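Local coordinates for protein putative malic enzyme ((S)-malate:NAD+ oxidoreductase (decarboxylating)) (Streptococcus pyogenes, PDB 2A9F) that probably catalyses the NAD-dependent oxidative decarboxylation of (S)-malate and binds magnesium, at residues S185-G197 with L207-D219. Sequence-based numbering, arbitrary orientation.
Sequences SLDEVSIVVNGGG and LLAAGATKVTVVD
The first beta-alpha-beta unit of the NAD-binding domain brings strand 190-194 beside strand 214-219, with helix 198-210 between them in sequence. Ile191 pairs with Val215, Val192 with Thr216, Val193 with Val217 and Asn194 with Val218, all parallel. Ile191 N donates to Lys214 O (3.0 Å), and Ile191 O accepts from Thr216 N. Val193 N and O continue the ladder to Thr216 O and Val218 N. Gly195 N closes it on Val218 O at 2.7 Å.

Ile191, Val193, Val215 and Val217 line the face that carries the helix. There Ile191 and Leu207 meet tip to tip, with Ile191 CG2 3.5 Å from Leu207 CD1. The CG2 branch of Ile191 lies anti to its backbone N, while the chain through CG1 is extended (chi2 176°) and sets Ile191 CD1 3.9 Å from Ala212 CB. Leu186 covers the helix end: its CD2 packs 4.0 Å from Ala210 CB. Leu172 and Ile175 of helix 162-180 also pack on Leu207.

On the other face, Val192 CG1 lies 3.8 Å from Val218 CG2, and Leu256 touches both valines. The Asn194 amide slants across Val218, with ND2 3.4 Å from Val218 CB. At the start of the strands, the Lys214 chain passes Val189 O and bends at its last torsion (chi4 86°). Lys214 NZ then hydrogen-bonds Glu188 O at 2.9 Å, coming from above the carbonyl plane, 68° out of it.

Gly195 and Gly197 follow the first strand, and Gly197 is the N-cap of the helix. Asp219 ends the second strand, with its CB beside Gly196 CA; its OD1 accepts a hydrogen bond from Phe221 N. This strand, glycine-rich turn, helix and second strand ending in an aspartate are consistent with the dinucleotide-binding unit of a Rossmann fold.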
loop_
_atom_site.group_PDB
_atom_site.type_symbol
_atom_site.label_atom_id
_atom_site.label_comp_id
_atom_site.label_asym_id
_atom_site.label_seq_id
_atom_site.Cartn_x
_atom_site.Cartn_y
_atom_site.Cartn_z
ATOM N N SER A 185 -25.467 -37.755 -5.610
ATOM C CA SER A 185 -24.984 -36.715 -6.512
ATOM C C SER A 185 -25.443 -35.359 -5.980
ATOM O O SER A 185 -26.170 -35.280 -4.984
ATOM C CB SER A 185 -25.527 -36.916 -7.931
ATOM O OG SER A 185 -25.063 -35.900 -8.808
ATOM N N LEU A 186 -25.015 -34.294 -6.646
ATOM C CA LEU A 186 -25.385 -32.949 -6.234
ATOM C C LEU A 186 -26.747 -32.587 -6.836
ATOM O O LEU A 186 -27.333 -31.555 -6.503
ATOM C CB LEU A 186 -24.309 -31.958 -6.693
ATOM C CG LEU A 186 -24.378 -30.518 -6.174
ATOM C CD1 LEU A 186 -24.338 -30.490 -4.650
ATOM C CD2 LEU A 186 -23.214 -29.733 -6.767
ATOM N N ASP A 187 -27.246 -33.453 -7.718
ATOM C CA ASP A 187 -28.533 -33.238 -8.374
ATOM C C ASP A 187 -29.566 -34.163 -7.769
ATOM O O ASP A 187 -30.694 -34.223 -8.240
ATOM C CB ASP A 187 -28.442 -33.540 -9.868
ATOM C CG ASP A 187 -27.268 -32.853 -10.541
ATOM O OD1 ASP A 187 -27.425 -31.689 -10.978
ATOM O OD2 ASP A 187 -26.185 -33.481 -10.626
ATOM N N GLU A 188 -29.168 -34.899 -6.740
ATOM C CA GLU A 188 -30.067 -35.822 -6.068
ATOM C C GLU A 188 -30.195 -35.347 -4.630
ATOM O O GLU A 188 -30.988 -35.874 -3.849
ATOM C CB GLU A 188 -29.484 -37.241 -6.062
ATOM C CG GLU A 188 -29.084 -37.809 -7.420
ATOM C CD GLU A 188 -28.388 -39.165 -7.298
ATOM O OE1 GLU A 188 -29.020 -40.123 -6.793
ATOM O OE2 GLU A 188 -27.204 -39.271 -7.701
ATOM N N VAL A 189 -29.404 -34.346 -4.272
ATOM C CA VAL A 189 -29.436 -33.849 -2.910
ATOM C C VAL A 189 -30.455 -32.757 -2.622
ATOM O O VAL A 189 -30.689 -31.865 -3.437
ATOM C CB VAL A 189 -28.037 -33.353 -2.468
ATOM C CG1 VAL A 189 -27.109 -34.545 -2.210
ATOM C CG2 VAL A 189 -27.452 -32.449 -3.539
ATOM N N SER A 190 -31.068 -32.862 -1.448
ATOM C CA SER A 190 -32.036 -31.887 -0.974
ATOM C C SER A 190 -31.235 -31.038 0.009
ATOM O O SER A 190 -30.920 -31.476 1.119
ATOM C CB SER A 190 -33.188 -32.587 -0.258
ATOM O OG SER A 190 -32.710 -33.305 0.860
ATOM N N ILE A 191 -30.911 -29.823 -0.423
ATOM C CA ILE A 191 -30.097 -28.884 0.341
ATOM C C ILE A 191 -30.891 -27.719 0.945
ATOM O O ILE A 191 -31.518 -26.939 0.218
ATOM C CB ILE A 191 -28.989 -28.313 -0.582
ATOM C CG1 ILE A 191 -28.194 -29.459 -1.209
ATOM C CG2 ILE A 191 -28.092 -27.382 0.189
ATOM C CD1 ILE A 191 -27.139 -29.019 -2.202
ATOM N N VAL A 192 -30.842 -27.605 2.274
ATOM C CA VAL A 192 -31.530 -26.530 2.999
ATOM C C VAL A 192 -30.544 -25.457 3.479
ATOM O O VAL A 192 -29.656 -25.756 4.268
ATOM C CB VAL A 192 -32.257 -27.068 4.253
ATOM C CG1 VAL A 192 -32.742 -25.895 5.102
ATOM C CG2 VAL A 192 -33.430 -27.946 3.857
ATOM N N VAL A 193 -30.707 -24.219 3.020
ATOM C CA VAL A 193 -29.826 -23.122 3.434
ATOM C C VAL A 193 -30.522 -22.125 4.376
ATOM O O VAL A 193 -31.506 -21.490 4.012
ATOM C CB VAL A 193 -29.290 -22.327 2.210
ATOM C CG1 VAL A 193 -28.529 -21.089 2.679
ATOM C CG2 VAL A 193 -28.377 -23.210 1.376
ATOM N N ASN A 194 -30.006 -21.981 5.589
ATOM C CA ASN A 194 -30.601 -21.048 6.537
ATOM C C ASN A 194 -29.908 -19.694 6.454
ATOM O O ASN A 194 -28.789 -19.533 6.916
ATOM C CB ASN A 194 -30.496 -21.591 7.960
ATOM C CG ASN A 194 -31.512 -20.972 8.896
ATOM O OD1 ASN A 194 -31.177 -20.552 10.001
ATOM N ND2 ASN A 194 -32.770 -20.921 8.461
ATOM N N GLY A 195 -30.581 -18.729 5.842
ATOM C CA GLY A 195 -30.016 -17.398 5.717
ATOM C C GLY A 195 -30.578 -16.653 4.522
ATOM O O GLY A 195 -30.234 -16.947 3.378
ATOM N N GLY A 196 -31.447 -15.683 4.785
ATOM C CA GLY A 196 -32.049 -14.918 3.702
ATOM C C GLY A 196 -31.134 -13.804 3.252
ATOM O O GLY A 196 -31.273 -13.289 2.147
ATOM N N GLY A 197 -30.191 -13.440 4.120
ATOM C CA GLY A 197 -29.245 -12.390 3.807
ATOM C C GLY A 197 -28.539 -12.642 2.486
ATOM O O GLY A 197 -28.754 -13.677 1.842
ATOM N N LEU A 207 -24.311 -22.845 -5.207
ATOM C CA LEU A 207 -24.801 -24.225 -5.244
ATOM C C LEU A 207 -25.519 -24.577 -6.557
ATOM O O LEU A 207 -25.256 -25.607 -7.167
ATOM C CB LEU A 207 -25.755 -24.476 -4.093
ATOM C CG LEU A 207 -25.143 -24.993 -2.809
ATOM C CD1 LEU A 207 -26.232 -25.077 -1.755
ATOM C CD2 LEU A 207 -24.517 -26.358 -3.051
ATOM N N LEU A 208 -26.426 -23.722 -6.997
ATOM C CA LEU A 208 -27.147 -24.011 -8.225
ATOM C C LEU A 208 -26.174 -24.068 -9.390
ATOM O O LEU A 208 -26.274 -24.950 -10.248
ATOM C CB LEU A 208 -28.240 -22.964 -8.458
ATOM C CG LEU A 208 -29.333 -23.050 -7.385
ATOM C CD1 LEU A 208 -30.490 -22.115 -7.734
ATOM C CD2 LEU A 208 -29.820 -24.494 -7.260
ATOM N N ALA A 209 -25.220 -23.140 -9.395
ATOM C CA ALA A 209 -24.196 -23.066 -10.432
ATOM C C ALA A 209 -23.272 -24.279 -10.358
ATOM O O ALA A 209 -22.702 -24.703 -11.360
ATOM C CB ALA A 209 -23.386 -21.790 -10.263
ATOM N N ALA A 210 -23.137 -24.840 -9.162
ATOM C CA ALA A 210 -22.273 -25.990 -8.956
ATOM C C ALA A 210 -22.932 -27.282 -9.384
ATOM O O ALA A 210 -22.266 -28.305 -9.506
ATOM C CB ALA A 210 -21.866 -26.076 -7.499
ATOM N N GLY A 211 -24.237 -27.236 -9.616
ATOM C CA GLY A 211 -24.958 -28.434 -10.016
ATOM C C GLY A 211 -26.279 -28.608 -9.281
ATOM O O GLY A 211 -27.314 -28.833 -9.911
ATOM N N ALA A 212 -26.235 -28.491 -7.951
ATOM C CA ALA A 212 -27.406 -28.628 -7.083
ATOM C C ALA A 212 -28.746 -28.396 -7.783
ATOM O O ALA A 212 -28.983 -27.342 -8.371
ATOM C CB ALA A 212 -27.278 -27.683 -5.876
ATOM N N THR A 213 -29.619 -29.396 -7.688
ATOM C CA THR A 213 -30.948 -29.367 -8.295
ATOM C C THR A 213 -32.027 -28.793 -7.371
ATOM O O THR A 213 -32.819 -27.943 -7.780
ATOM C CB THR A 213 -31.391 -30.796 -8.709
ATOM O OG1 THR A 213 -30.531 -31.290 -9.745
ATOM C CG2 THR A 213 -32.829 -30.796 -9.197
ATOM N N LYS A 214 -32.058 -29.264 -6.130
ATOM C CA LYS A 214 -33.060 -28.798 -5.193
ATOM C C LYS A 214 -32.545 -28.143 -3.911
ATOM O O LYS A 214 -32.048 -28.814 -3.008
ATOM C CB LYS A 214 -34.004 -29.953 -4.862
ATOM C CG LYS A 214 -33.385 -31.346 -4.917
ATOM C CD LYS A 214 -34.500 -32.407 -4.830
ATOM C CE LYS A 214 -34.000 -33.843 -5.035
ATOM N NZ LYS A 214 -33.500 -34.484 -3.785
ATOM N N VAL A 215 -32.688 -26.822 -3.843
ATOM C CA VAL A 215 -32.255 -26.034 -2.690
ATOM C C VAL A 215 -33.444 -25.237 -2.135
ATOM O O VAL A 215 -34.147 -24.566 -2.884
ATOM C CB VAL A 215 -31.134 -25.009 -3.089
ATOM C CG1 VAL A 215 -30.742 -24.143 -1.901
ATOM C CG2 VAL A 215 -29.923 -25.736 -3.634
ATOM N N THR A 216 -33.677 -25.323 -0.827
ATOM C CA THR A 216 -34.744 -24.564 -0.196
ATOM C C THR A 216 -34.094 -23.574 0.750
ATOM O O THR A 216 -33.347 -23.959 1.641
ATOM C CB THR A 216 -35.717 -25.448 0.621
ATOM O OG1 THR A 216 -36.481 -26.278 -0.266
ATOM C CG2 THR A 216 -36.675 -24.569 1.420
ATOM N N VAL A 217 -34.390 -22.295 0.543
ATOM C CA VAL A 217 -33.826 -21.223 1.356
ATOM C C VAL A 217 -34.731 -20.860 2.528
ATOM O O VAL A 217 -35.952 -20.831 2.402
ATOM C CB VAL A 217 -33.577 -19.981 0.482
ATOM C CG1 VAL A 217 -33.008 -18.853 1.325
ATOM C CG2 VAL A 217 -32.618 -20.344 -0.654
ATOM N N VAL A 218 -34.142 -20.573 3.674
ATOM C CA VAL A 218 -34.950 -20.241 4.829
ATOM C C VAL A 218 -34.464 -18.996 5.506
ATOM O O VAL A 218 -33.265 -18.823 5.682
ATOM C CB VAL A 218 -34.893 -21.343 5.875
ATOM C CG1 VAL A 218 -36.140 -21.287 6.760
ATOM C CG2 VAL A 218 -34.711 -22.687 5.198
ATOM N N ASP A 219 -35.377 -18.114 5.886
ATOM C CA ASP A 219 -34.936 -16.941 6.608
ATOM C C ASP A 219 -35.531 -16.949 8.006
ATOM O O ASP A 219 -35.930 -18.004 8.512
ATOM C CB ASP A 219 -35.262 -15.641 5.866
ATOM C CG ASP A 219 -36.739 -15.409 5.692
ATOM O OD1 ASP A 219 -37.556 -16.084 6.371
ATOM O OD2 ASP A 219 -37.076 -14.525 4.870
#